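PDB 3M9Q: protein male-specific lethal-3 from Drosophila melanogaster, which reads a trimethylated histone H3 tail through its chromodomain, the part present here, within the MSL acetyltransferase complex that doubles male X-chromosome transcription. Local coordinates for residues E24-Y29 / T79-D84; R37-S42 / R89-E94; L45-R50 / R57-K62. The protein carries 1 engineered substitution. All coordinates share one frame; numbering follows the deposited sequence.

Contact 1 (E24-Y29 / T79-D84); sequences EIVLCY and TVLLKD
Leu27 and Leu82 face each other as a hydrogen-bonded antiparallel pair, the centre of the backbone pairing between 24-29 and 79-84. Leu27 N binds Leu82 O at 2.9 Å, and Leu82 N returns a bond to Leu27 O at 2.8 Å. Tyr29 N extends the series to Val80 O, although Val80 still belongs to a 3-10 turn.

Apolar packing follows the alternation of the strands. On one face, a methyl of Leu81, CD2, lies 3.7 Å from Cys28 CB and also reaches Val26 CG2; compact or branched side chains suit this buried face, where Tyr61 and Phe20 close in. On the other face Leu82 CD1 meets Tyr29 CE2 and OH obliquely, and Leu27 and Leu82 both touch Asn88 of helix 86-100. This is the chromodomain's curved antiparallel sheet: 81-83 forms one of its outermost strands and 25-29 lies next to it, with the C-terminal helix against the Leu27-Leu82 face.

Charge holds the far end. Lys83 starts out away from 24-29, but the bend at chi2 (-74°) brings CD to 3.3 Å from Glu24 OE2. The extended remainder of the chain then sets Lys83 NZ 2.8 Å from Glu24 OE2, on the syn lone pair of that oxygen. NZ has a second acceptor in Leu19 O, and Glu24 OE1 receives His21 N.

A water joins the two segments beside this salt bridge, donating to Glu24 OE2 and Ile25 O and accepting from Asp84 N at 2.9 Å. Asp84 CB packs on Ile25 O, while its carboxylate forms a salt bridge with Arg89.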
loop_
_atom_site.group_PDB
_atom_site.type_symbol
_atom_site.label_atom_id
_atom_site.label_comp_id
_atom_site.label_asym_id
_atom_site.label_seq_id
_atom_site.Cartn_x
_atom_site.Cartn_y
_atom_site.Cartn_z
ATOM N N GLU A 24 11.068 1.230 -1.941
ATOM C CA GLU A 24 10.183 1.988 -2.842
ATOM C C GLU A 24 9.203 2.861 -2.078
ATOM O O GLU A 24 8.668 2.460 -1.043
ATOM C CB GLU A 24 9.402 1.018 -3.733
ATOM C CG GLU A 24 8.700 1.668 -4.900
ATOM C CD GLU A 24 8.016 0.676 -5.812
ATOM O OE1 GLU A 24 8.067 -0.541 -5.550
ATOM O OE2 GLU A 24 7.419 1.110 -6.815
ATOM N N ILE A 25 8.969 4.053 -2.604
ATOM C CA ILE A 25 7.887 4.909 -2.123
ATOM C C ILE A 25 6.628 4.515 -2.874
ATOM O O ILE A 25 6.624 4.443 -4.100
ATOM C CB ILE A 25 8.171 6.412 -2.335
ATOM C CG1 ILE A 25 9.485 6.828 -1.669
ATOM C CG2 ILE A 25 7.008 7.246 -1.789
ATOM C CD1 ILE A 25 9.580 6.502 -0.191
ATOM N N VAL A 26 5.579 4.231 -2.117
ATOM C CA VAL A 26 4.290 3.794 -2.660
ATOM C C VAL A 26 3.168 4.555 -1.970
ATOM O O VAL A 26 3.363 5.148 -0.912
ATOM C CB VAL A 26 4.095 2.267 -2.475
ATOM C CG1 VAL A 26 5.193 1.485 -3.209
ATOM C CG2 VAL A 26 4.045 1.895 -0.980
ATOM N N LEU A 27 1.994 4.548 -2.573
ATOM C CA LEU A 27 0.835 5.193 -1.974
ATOM C C LEU A 27 -0.130 4.104 -1.529
ATOM O O LEU A 27 -0.460 3.207 -2.304
ATOM C CB LEU A 27 0.179 6.162 -2.962
ATOM C CG LEU A 27 1.147 7.147 -3.638
ATOM C CD1 LEU A 27 0.404 8.077 -4.595
ATOM C CD2 LEU A 27 1.978 7.959 -2.643
ATOM N N CYS A 28 -0.554 4.168 -0.279
ATOM C CA CYS A 28 -1.359 3.111 0.331
ATOM C C CYS A 28 -2.752 3.610 0.671
ATOM O O CYS A 28 -2.915 4.613 1.354
ATOM C CB CYS A 28 -0.688 2.620 1.621
ATOM S SG CYS A 28 -1.527 1.220 2.423
ATOM N N TYR A 29 -3.760 2.871 0.237
ATOM C CA TYR A 29 -5.151 3.212 0.573
ATOM C C TYR A 29 -5.437 3.020 2.049
ATOM O O TYR A 29 -5.018 2.060 2.671
ATOM C CB TYR A 29 -6.150 2.383 -0.243
ATOM C CG TYR A 29 -6.447 2.950 -1.603
ATOM C CD1 TYR A 29 -7.151 4.139 -1.737
ATOM C CD2 TYR A 29 -6.011 2.315 -2.749
ATOM C CE1 TYR A 29 -7.434 4.659 -2.979
ATOM C CE2 TYR A 29 -6.287 2.831 -4.002
ATOM C CZ TYR A 29 -6.998 4.007 -4.106
ATOM O OH TYR A 29 -7.291 4.570 -5.333
ATOM N N THR A 79 -2.928 -5.059 -3.412
ATOM C CA THR A 79 -4.161 -4.469 -3.934
ATOM C C THR A 79 -4.410 -3.066 -3.385
ATOM O O THR A 79 -5.118 -2.270 -3.996
ATOM C CB THR A 79 -5.372 -5.348 -3.617
ATOM O OG1 THR A 79 -5.475 -5.512 -2.203
ATOM C CG2 THR A 79 -5.220 -6.707 -4.250
ATOM N N VAL A 80 -3.828 -2.758 -2.236
ATOM C CA VAL A 80 -4.069 -1.448 -1.618
ATOM C C VAL A 80 -2.954 -0.452 -1.911
ATOM O O VAL A 80 -2.992 0.685 -1.442
ATOM C CB VAL A 80 -4.315 -1.552 -0.095
ATOM C CG1 VAL A 80 -5.496 -2.487 0.190
ATOM C CG2 VAL A 80 -3.067 -2.006 0.649
ATOM N N LEU A 81 -1.990 -0.884 -2.714
ATOM C CA LEU A 81 -0.821 -0.056 -3.050
ATOM C C LEU A 81 -0.876 0.471 -4.474
ATOM O O LEU A 81 -1.357 -0.197 -5.391
ATOM C CB LEU A 81 0.463 -0.864 -2.848
ATOM C CG LEU A 81 0.730 -1.324 -1.418
ATOM C CD1 LEU A 81 2.062 -2.078 -1.361
ATOM C CD2 LEU A 81 0.708 -0.143 -0.465
ATOM N N LEU A 82 -0.369 1.684 -4.642
ATOM C CA LEU A 82 -0.202 2.318 -5.946
ATOM C C LEU A 82 1.222 2.787 -6.138
ATOM O O LEU A 82 1.867 3.256 -5.205
ATOM C CB LEU A 82 -1.126 3.523 -6.090
ATOM C CG LEU A 82 -2.634 3.269 -6.123
ATOM C CD1 LEU A 82 -3.401 4.584 -6.107
ATOM C CD2 LEU A 82 -3.036 2.422 -7.326
ATOM N N LYS A 83 1.682 2.694 -7.374
ATOM C CA LYS A 83 2.967 3.266 -7.773
ATOM C C LYS A 83 2.972 4.786 -7.618
ATOM O O LYS A 83 1.955 5.444 -7.789
ATOM C CB LYS A 83 3.281 2.892 -9.220
ATOM C CG LYS A 83 3.555 1.409 -9.444
ATOM C CD LYS A 83 4.914 1.021 -8.925
ATOM C CE LYS A 83 5.182 -0.467 -9.046
ATOM N NZ LYS A 83 6.571 -0.779 -8.630
ATOM N N ASP A 84 4.150 5.315 -7.307
ATOM C CA ASP A 84 4.345 6.746 -7.003
ATOM C C ASP A 84 4.504 7.594 -8.263
ATOM O O ASP A 84 5.445 8.367 -8.403
ATOM C CB ASP A 84 5.569 6.900 -6.108
ATOM C CG ASP A 84 5.679 8.273 -5.481
ATOM O OD1 ASP A 84 4.646 8.972 -5.381
ATOM O OD2 ASP A 84 6.813 8.632 -5.095
HETATM O O HOH W 1 6.478 3.675 -6.732
#

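Contact 2 (R37-S42 / R89-E94); sequences RVLYTS and RQLQRE
Gln92 reaches from its helix across to Leu39 and Thr41, its chain extended and crossing the Thr41 side chain at about a right angle. CG stands anti to the backbone N (chi1 175°), and the extended chain carries the amide from there to the strand. There NE2 donates twice: to Leu39 O at 3.0 Å and to Thr41 OG1, also at 3.0 Å. Both acceptors lie near the amide plane, which suits one acceptor for each of the two N-H groups, since these lie in that plane. The bond to Thr41 is fairly straight (166°), whereas NE2 approaches Leu39 O from above the carbonyl plane, 62° out of it. Glutamine suits the place because it combines an apolar stem with a tip able to donate two hydrogen bonds.

The contact sets the C-terminal helix of the chromodomain, 86-100, against the start of strand 39-51. Their short axes come within 8.7 Å of each other, a separation bridged by side chains.

Leu39 points toward the helix beside the Gln92 stem. Its CB lies 3.9 Å from Gln92 CG, and CD1 reaches past this stem to Gln92 CA. CD1 also meets Leu91 CD2 at 4.1 Å; Leu95 and Tyr29 add to the apolar surroundings of Leu39. On the backbone, a water accepts from Leu39 N and donates to Gln92 O at 2.8 Å, linking a strand amide to a carbonyl of the helix.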
loop_
_atom_site.group_PDB
_atom_site.type_symbol
_atom_site.label_atom_id
_atom_site.label_comp_id
_atom_site.label_asym_id
_atom_site.label_seq_id
_atom_site.Cartn_x
_atom_site.Cartn_y
_atom_site.Cartn_z
ATOM N N ARG A 37 -12.196 7.582 0.890
ATOM C CA ARG A 37 -10.943 6.964 0.441
ATOM C C ARG A 37 -9.845 8.001 0.317
ATOM O O ARG A 37 -10.034 9.066 -0.253
ATOM C CB ARG A 37 -11.137 6.195 -0.871
ATOM C CG ARG A 37 -11.877 4.887 -0.637
ATOM C CD ARG A 37 -12.301 4.146 -1.896
ATOM N NE ARG A 37 -11.238 3.423 -2.596
ATOM C CZ ARG A 37 -10.392 2.545 -2.061
ATOM N NH1 ARG A 37 -9.513 1.953 -2.854
ATOM N NH2 ARG A 37 -10.388 2.275 -0.759
ATOM N N VAL A 38 -8.698 7.677 0.899
ATOM C CA VAL A 38 -7.500 8.517 0.837
ATOM C C VAL A 38 -6.275 7.626 0.723
ATOM O O VAL A 38 -6.321 6.434 1.026
ATOM C CB VAL A 38 -7.351 9.458 2.069
ATOM C CG1 VAL A 38 -8.444 10.538 2.081
ATOM C CG2 VAL A 38 -7.332 8.666 3.369
ATOM N N LEU A 39 -5.181 8.241 0.288
ATOM C CA LEU A 39 -3.896 7.569 0.077
ATOM C C LEU A 39 -2.824 8.146 0.973
ATOM O O LEU A 39 -2.705 9.361 1.119
ATOM C CB LEU A 39 -3.448 7.719 -1.375
ATOM C CG LEU A 39 -4.252 6.911 -2.394
ATOM C CD1 LEU A 39 -4.129 7.514 -3.798
ATOM C CD2 LEU A 39 -3.830 5.435 -2.377
ATOM N N TYR A 40 -2.033 7.260 1.557
ATOM C CA TYR A 40 -0.909 7.647 2.410
ATOM C C TYR A 40 0.414 7.356 1.741
ATOM O O TYR A 40 0.651 6.246 1.261
ATOM C CB TYR A 40 -0.964 6.887 3.732
ATOM C CG TYR A 40 -2.236 7.148 4.517
ATOM C CD1 TYR A 40 -2.508 8.399 5.051
ATOM C CD2 TYR A 40 -3.185 6.161 4.689
ATOM C CE1 TYR A 40 -3.687 8.640 5.760
ATOM C CE2 TYR A 40 -4.352 6.393 5.400
ATOM C CZ TYR A 40 -4.594 7.620 5.934
ATOM O OH TYR A 40 -5.762 7.859 6.637
ATOM N N THR A 41 1.295 8.343 1.735
ATOM C CA THR A 41 2.654 8.171 1.216
ATOM C C THR A 41 3.427 7.268 2.163
ATOM O O THR A 41 3.497 7.512 3.364
ATOM C CB THR A 41 3.347 9.525 1.069
ATOM O OG1 THR A 41 2.475 10.398 0.332
ATOM C CG2 THR A 41 4.682 9.399 0.356
ATOM N N SER A 42 3.969 6.198 1.600
ATOM C CA SER A 42 4.542 5.102 2.377
ATOM C C SER A 42 5.851 4.609 1.775
ATOM O O SER A 42 6.161 4.871 0.620
ATOM C CB SER A 42 3.541 3.940 2.410
ATOM O OG SER A 42 2.258 4.362 2.854
ATOM N N ARG A 89 -0.067 10.605 -7.617
ATOM C CA ARG A 89 0.133 11.740 -6.713
ATOM C C ARG A 89 -1.016 12.730 -6.810
ATOM O O ARG A 89 -1.480 13.292 -5.810
ATOM C CB ARG A 89 1.458 12.451 -7.000
ATOM C CG ARG A 89 2.677 11.655 -6.590
ATOM C CD ARG A 89 3.952 12.429 -6.813
ATOM N NE ARG A 89 5.119 11.570 -6.676
ATOM C CZ ARG A 89 6.369 11.997 -6.571
ATOM N NH1 ARG A 89 6.652 13.290 -6.576
ATOM N NH2 ARG A 89 7.340 11.125 -6.452
ATOM N N GLN A 90 -1.472 12.958 -8.033
ATOM C CA GLN A 90 -2.612 13.848 -8.259
ATOM C C GLN A 90 -3.881 13.237 -7.679
ATOM O O GLN A 90 -4.682 13.924 -7.059
ATOM C CB GLN A 90 -2.797 14.180 -9.744
ATOM C CG GLN A 90 -1.699 15.090 -10.303
ATOM C CD GLN A 90 -1.732 16.505 -9.749
ATOM O OE1 GLN A 90 -2.697 16.923 -9.100
ATOM N NE2 GLN A 90 -0.667 17.250 -9.998
ATOM N N LEU A 91 -4.060 11.935 -7.856
ATOM C CA LEU A 91 -5.219 11.237 -7.278
ATOM C C LEU A 91 -5.224 11.413 -5.764
ATOM O O LEU A 91 -6.250 11.719 -5.157
ATOM C CB LEU A 91 -5.209 9.752 -7.648
ATOM C CG LEU A 91 -6.297 8.890 -7.005
ATOM C CD1 LEU A 91 -7.686 9.367 -7.420
ATOM C CD2 LEU A 91 -6.100 7.431 -7.375
ATOM N N GLN A 92 -4.056 11.247 -5.159
ATOM C CA GLN A 92 -3.934 11.413 -3.710
ATOM C C GLN A 92 -4.399 12.814 -3.282
ATOM O O GLN A 92 -5.132 12.974 -2.308
ATOM C CB GLN A 92 -2.489 11.147 -3.291
ATOM C CG GLN A 92 -2.194 11.392 -1.824
ATOM C CD GLN A 92 -0.739 11.139 -1.519
ATOM O OE1 GLN A 92 0.124 11.407 -2.364
ATOM N NE2 GLN A 92 -0.453 10.583 -0.344
ATOM N N ARG A 93 -3.987 13.830 -4.032
ATOM C CA ARG A 93 -4.350 15.211 -3.700
ATOM C C ARG A 93 -5.849 15.443 -3.873
ATOM O O ARG A 93 -6.488 16.131 -3.085
ATOM C CB ARG A 93 -3.537 16.206 -4.536
ATOM C CG ARG A 93 -2.072 16.247 -4.112
ATOM C CD ARG A 93 -1.159 16.936 -5.103
ATOM N NE ARG A 93 -1.355 18.386 -5.167
ATOM C CZ ARG A 93 -0.757 19.267 -4.370
ATOM N NH1 ARG A 93 0.035 18.872 -3.387
ATOM N NH2 ARG A 93 -0.977 20.552 -4.541
ATOM N N GLU A 94 -6.407 14.837 -4.907
ATOM C CA GLU A 94 -7.837 14.951 -5.198
ATOM C C GLU A 94 -8.662 14.321 -4.084
ATOM O O GLU A 94 -9.636 14.897 -3.598
ATOM C CB GLU A 94 -8.144 14.268 -6.532
ATOM C CG GLU A 94 -9.616 14.202 -6.890
ATOM C CD GLU A 94 -9.837 13.679 -8.299
ATOM O OE1 GLU A 94 -9.250 14.250 -9.245
ATOM O OE2 GLU A 94 -10.597 12.703 -8.459
HETATM O O HOH W 2 -5.478 11.043 -0.280
#

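Contact 3 (L45-R50 / R57-K62); sequences LNVFER and RFYEYK
Arg50 and Phe58 lie side by side, pointing the same way, at a hydrogen-bonded pair of the antiparallel hairpin 39-51/57-65. Starting at its root, Arg50 CB sits over the Phe58 ring, 3.9 Å from the centroid, in a CH-pi contact. CG (chi1 67°) of Phe58 lies between its own backbone N and carbonyl carbon, which starts the ring on its course beside Arg50. Arg50 CD then passes 3.4 Å from Glu60 CD. At chi3 (61°) the chain bends, and NE comes to 3.9 Å from Phe58 CZ. The guanidinium carries that ring carbon over one of its faces, so the arginine follows the ring from CB to its tip. NH1 ends 2.7 Å from Glu60 OE2 in a salt bridge, meeting that oxygen from above the carboxylate plane, 55° out of it.

On the other face of the hairpin Glu49 runs beside Tyr59, whose OH donates to the anti lone pair of Glu49 OE1 at 2.5 Å. Val47 CG1 touches both Tyr59 CD1 and Tyr61 CE1. At the start of 45-50, Leu45 and Asn46 both face Lys62 in a classic beta bulge, Leu45 N binding Lys62 O at 2.7 Å. The chemistry is that of an exposed hairpin arm: charged groups use their aliphatic stems against aromatic rings, and the Tyr59 hydroxyl is probably polarised by the carboxylate it binds so closely.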
loop_
_atom_site.group_PDB
_atom_site.type_symbol
_atom_site.label_atom_id
_atom_site.label_comp_id
_atom_site.label_asym_id
_atom_site.label_seq_id
_atom_site.Cartn_x
_atom_site.Cartn_y
_atom_site.Cartn_z
ATOM N N LEU A 45 9.228 -1.565 3.505
ATOM C CA LEU A 45 10.265 -2.041 4.426
ATOM C C LEU A 45 10.712 -3.455 4.126
ATOM O O LEU A 45 11.858 -3.808 4.375
ATOM C CB LEU A 45 9.746 -1.995 5.859
ATOM C CG LEU A 45 9.347 -0.617 6.377
ATOM C CD1 LEU A 45 8.861 -0.747 7.820
ATOM C CD2 LEU A 45 10.521 0.357 6.247
ATOM N N ASN A 46 9.795 -4.263 3.614
ATOM C CA ASN A 46 10.054 -5.688 3.375
ATOM C C ASN A 46 9.007 -6.248 2.451
ATOM O O ASN A 46 7.858 -5.834 2.488
ATOM C CB ASN A 46 10.035 -6.476 4.693
ATOM C CG ASN A 46 10.471 -7.912 4.526
ATOM O OD1 ASN A 46 9.674 -8.846 4.696
ATOM N ND2 ASN A 46 11.729 -8.102 4.181
ATOM N N VAL A 47 9.427 -7.206 1.640
ATOM C CA VAL A 47 8.528 -7.984 0.784
ATOM C C VAL A 47 8.693 -9.469 1.108
ATOM O O VAL A 47 9.761 -10.053 0.917
ATOM C CB VAL A 47 8.812 -7.729 -0.718
ATOM C CG1 VAL A 47 7.790 -8.461 -1.599
ATOM C CG2 VAL A 47 8.813 -6.230 -1.020
ATOM N N PHE A 48 7.624 -10.061 1.613
ATOM C CA PHE A 48 7.634 -11.445 2.091
ATOM C C PHE A 48 6.752 -12.323 1.226
ATOM O O PHE A 48 5.558 -12.069 1.069
ATOM C CB PHE A 48 7.166 -11.483 3.549
ATOM C CG PHE A 48 7.161 -12.853 4.176
ATOM C CD1 PHE A 48 8.196 -13.749 3.972
ATOM C CD2 PHE A 48 6.134 -13.215 5.020
ATOM C CE1 PHE A 48 8.179 -14.998 4.581
ATOM C CE2 PHE A 48 6.117 -14.454 5.624
ATOM C CZ PHE A 48 7.136 -15.344 5.405
ATOM N N GLU A 49 7.369 -13.355 0.671
ATOM C CA GLU A 49 6.683 -14.332 -0.182
ATOM C C GLU A 49 6.102 -15.446 0.660
ATOM O O GLU A 49 6.802 -16.064 1.457
ATOM C CB GLU A 49 7.661 -14.915 -1.196
ATOM C CG GLU A 49 7.046 -15.824 -2.236
ATOM C CD GLU A 49 8.082 -16.261 -3.237
ATOM O OE1 GLU A 49 8.106 -15.715 -4.346
ATOM O OE2 GLU A 49 8.931 -17.126 -2.903
ATOM N N ARG A 50 4.814 -15.691 0.460
ATOM C CA ARG A 50 4.063 -16.728 1.170
ATOM C C ARG A 50 3.269 -17.555 0.178
ATOM O O ARG A 50 3.061 -17.147 -0.952
ATOM C CB ARG A 50 3.089 -16.089 2.169
ATOM C CG ARG A 50 3.738 -15.153 3.176
ATOM C CD ARG A 50 2.723 -14.666 4.186
ATOM N NE ARG A 50 2.146 -15.775 4.938
ATOM C CZ ARG A 50 1.044 -15.687 5.675
ATOM N NH1 ARG A 50 0.392 -14.540 5.760
ATOM N NH2 ARG A 50 0.592 -16.748 6.325
ATOM N N ARG A 57 1.475 -18.518 -4.613
ATOM C CA ARG A 57 2.232 -17.443 -3.976
ATOM C C ARG A 57 1.468 -16.144 -3.866
ATOM O O ARG A 57 0.737 -15.742 -4.775
ATOM C CB ARG A 57 3.522 -17.158 -4.740
ATOM C CG ARG A 57 4.526 -18.272 -4.683
ATOM C CD ARG A 57 5.584 -18.062 -5.732
ATOM N NE ARG A 57 6.634 -19.059 -5.620
ATOM C CZ ARG A 57 7.317 -19.527 -6.655
ATOM N NH1 ARG A 57 7.022 -19.099 -7.871
ATOM N NH2 ARG A 57 8.265 -20.433 -6.479
ATOM N N PHE A 58 1.671 -15.481 -2.737
ATOM C CA PHE A 58 1.253 -14.087 -2.567
ATOM C C PHE A 58 2.300 -13.341 -1.769
ATOM O O PHE A 58 3.171 -13.942 -1.145
ATOM C CB PHE A 58 -0.143 -13.944 -1.945
ATOM C CG PHE A 58 -0.250 -14.415 -0.513
ATOM C CD1 PHE A 58 -0.196 -13.499 0.527
ATOM C CD2 PHE A 58 -0.433 -15.752 -0.204
ATOM C CE1 PHE A 58 -0.314 -13.906 1.840
ATOM C CE2 PHE A 58 -0.557 -16.156 1.118
ATOM C CZ PHE A 58 -0.491 -15.223 2.132
ATOM N N TYR A 59 2.220 -12.022 -1.828
ATOM C CA TYR A 59 3.236 -11.148 -1.227
ATOM C C TYR A 59 2.658 -10.251 -0.153
ATOM O O TYR A 59 1.605 -9.650 -0.319
ATOM C CB TYR A 59 3.966 -10.340 -2.317
ATOM C CG TYR A 59 4.687 -11.293 -3.223
ATOM C CD1 TYR A 59 5.976 -11.721 -2.930
ATOM C CD2 TYR A 59 4.044 -11.848 -4.320
ATOM C CE1 TYR A 59 6.618 -12.652 -3.725
ATOM C CE2 TYR A 59 4.674 -12.788 -5.115
ATOM C CZ TYR A 59 5.959 -13.185 -4.812
ATOM O OH TYR A 59 6.571 -14.127 -5.606
ATOM N N GLU A 60 3.370 -10.203 0.964
ATOM C CA GLU A 60 3.054 -9.308 2.069
ATOM C C GLU A 60 4.071 -8.192 2.080
ATOM O O GLU A 60 5.268 -8.430 2.214
ATOM C CB GLU A 60 3.115 -10.039 3.404
ATOM C CG GLU A 60 2.010 -11.017 3.626
ATOM C CD GLU A 60 1.940 -11.486 5.063
ATOM O OE1 GLU A 60 2.959 -11.401 5.785
ATOM O OE2 GLU A 60 0.854 -11.934 5.463
ATOM N N TYR A 61 3.573 -6.970 1.939
ATOM C CA TYR A 61 4.409 -5.777 1.891
ATOM C C TYR A 61 4.343 -5.057 3.213
ATOM O O TYR A 61 3.329 -4.458 3.556
ATOM C CB TYR A 61 3.939 -4.854 0.760
ATOM C CG TYR A 61 3.941 -5.521 -0.602
ATOM C CD1 TYR A 61 5.058 -5.466 -1.429
ATOM C CD2 TYR A 61 2.838 -6.227 -1.056
ATOM C CE1 TYR A 61 5.071 -6.087 -2.673
ATOM C CE2 TYR A 61 2.841 -6.846 -2.298
ATOM C CZ TYR A 61 3.962 -6.781 -3.100
ATOM O OH TYR A 61 3.980 -7.389 -4.339
ATOM N N LYS A 62 5.417 -5.146 3.982
ATOM C CA LYS A 62 5.516 -4.364 5.212
ATOM C C LYS A 62 5.865 -2.940 4.835
ATOM O O LYS A 62 6.861 -2.694 4.154
ATOM C CB LYS A 62 6.559 -4.925 6.184
ATOM C CG LYS A 62 6.470 -4.241 7.552
ATOM C CD LYS A 62 7.518 -4.678 8.548
ATOM C CE LYS A 62 7.272 -3.984 9.880
ATOM N NZ LYS A 62 8.165 -4.476 10.963
HETATM O O HOH W 3 6.771 -8.156 4.710
HETATM O O HOH W 4 6.719 -19.746 -2.428
#

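How the contacts relate
From the N terminus, strand 25-29 comes first, and its partner 81-83 arrives only after the rest of the sheet has been built: contact 1 closes that long loop. Contact 2 opens within it, at 37-42, and ends beyond it, on helix 86-100, so the two cross along the chain. They are also neighbours in space, since strands 25-29 and 39-51 bond through Cys28 O and Tyr40 N. Contact 3 closes the short hairpin turn and nests inside both loops; it continues strand 39-51 to the far side of the domain and touches contact 1 where Leu81 packs on Tyr61. Together they tie outer strand, hairpin arm and C-terminal helix to one sheet.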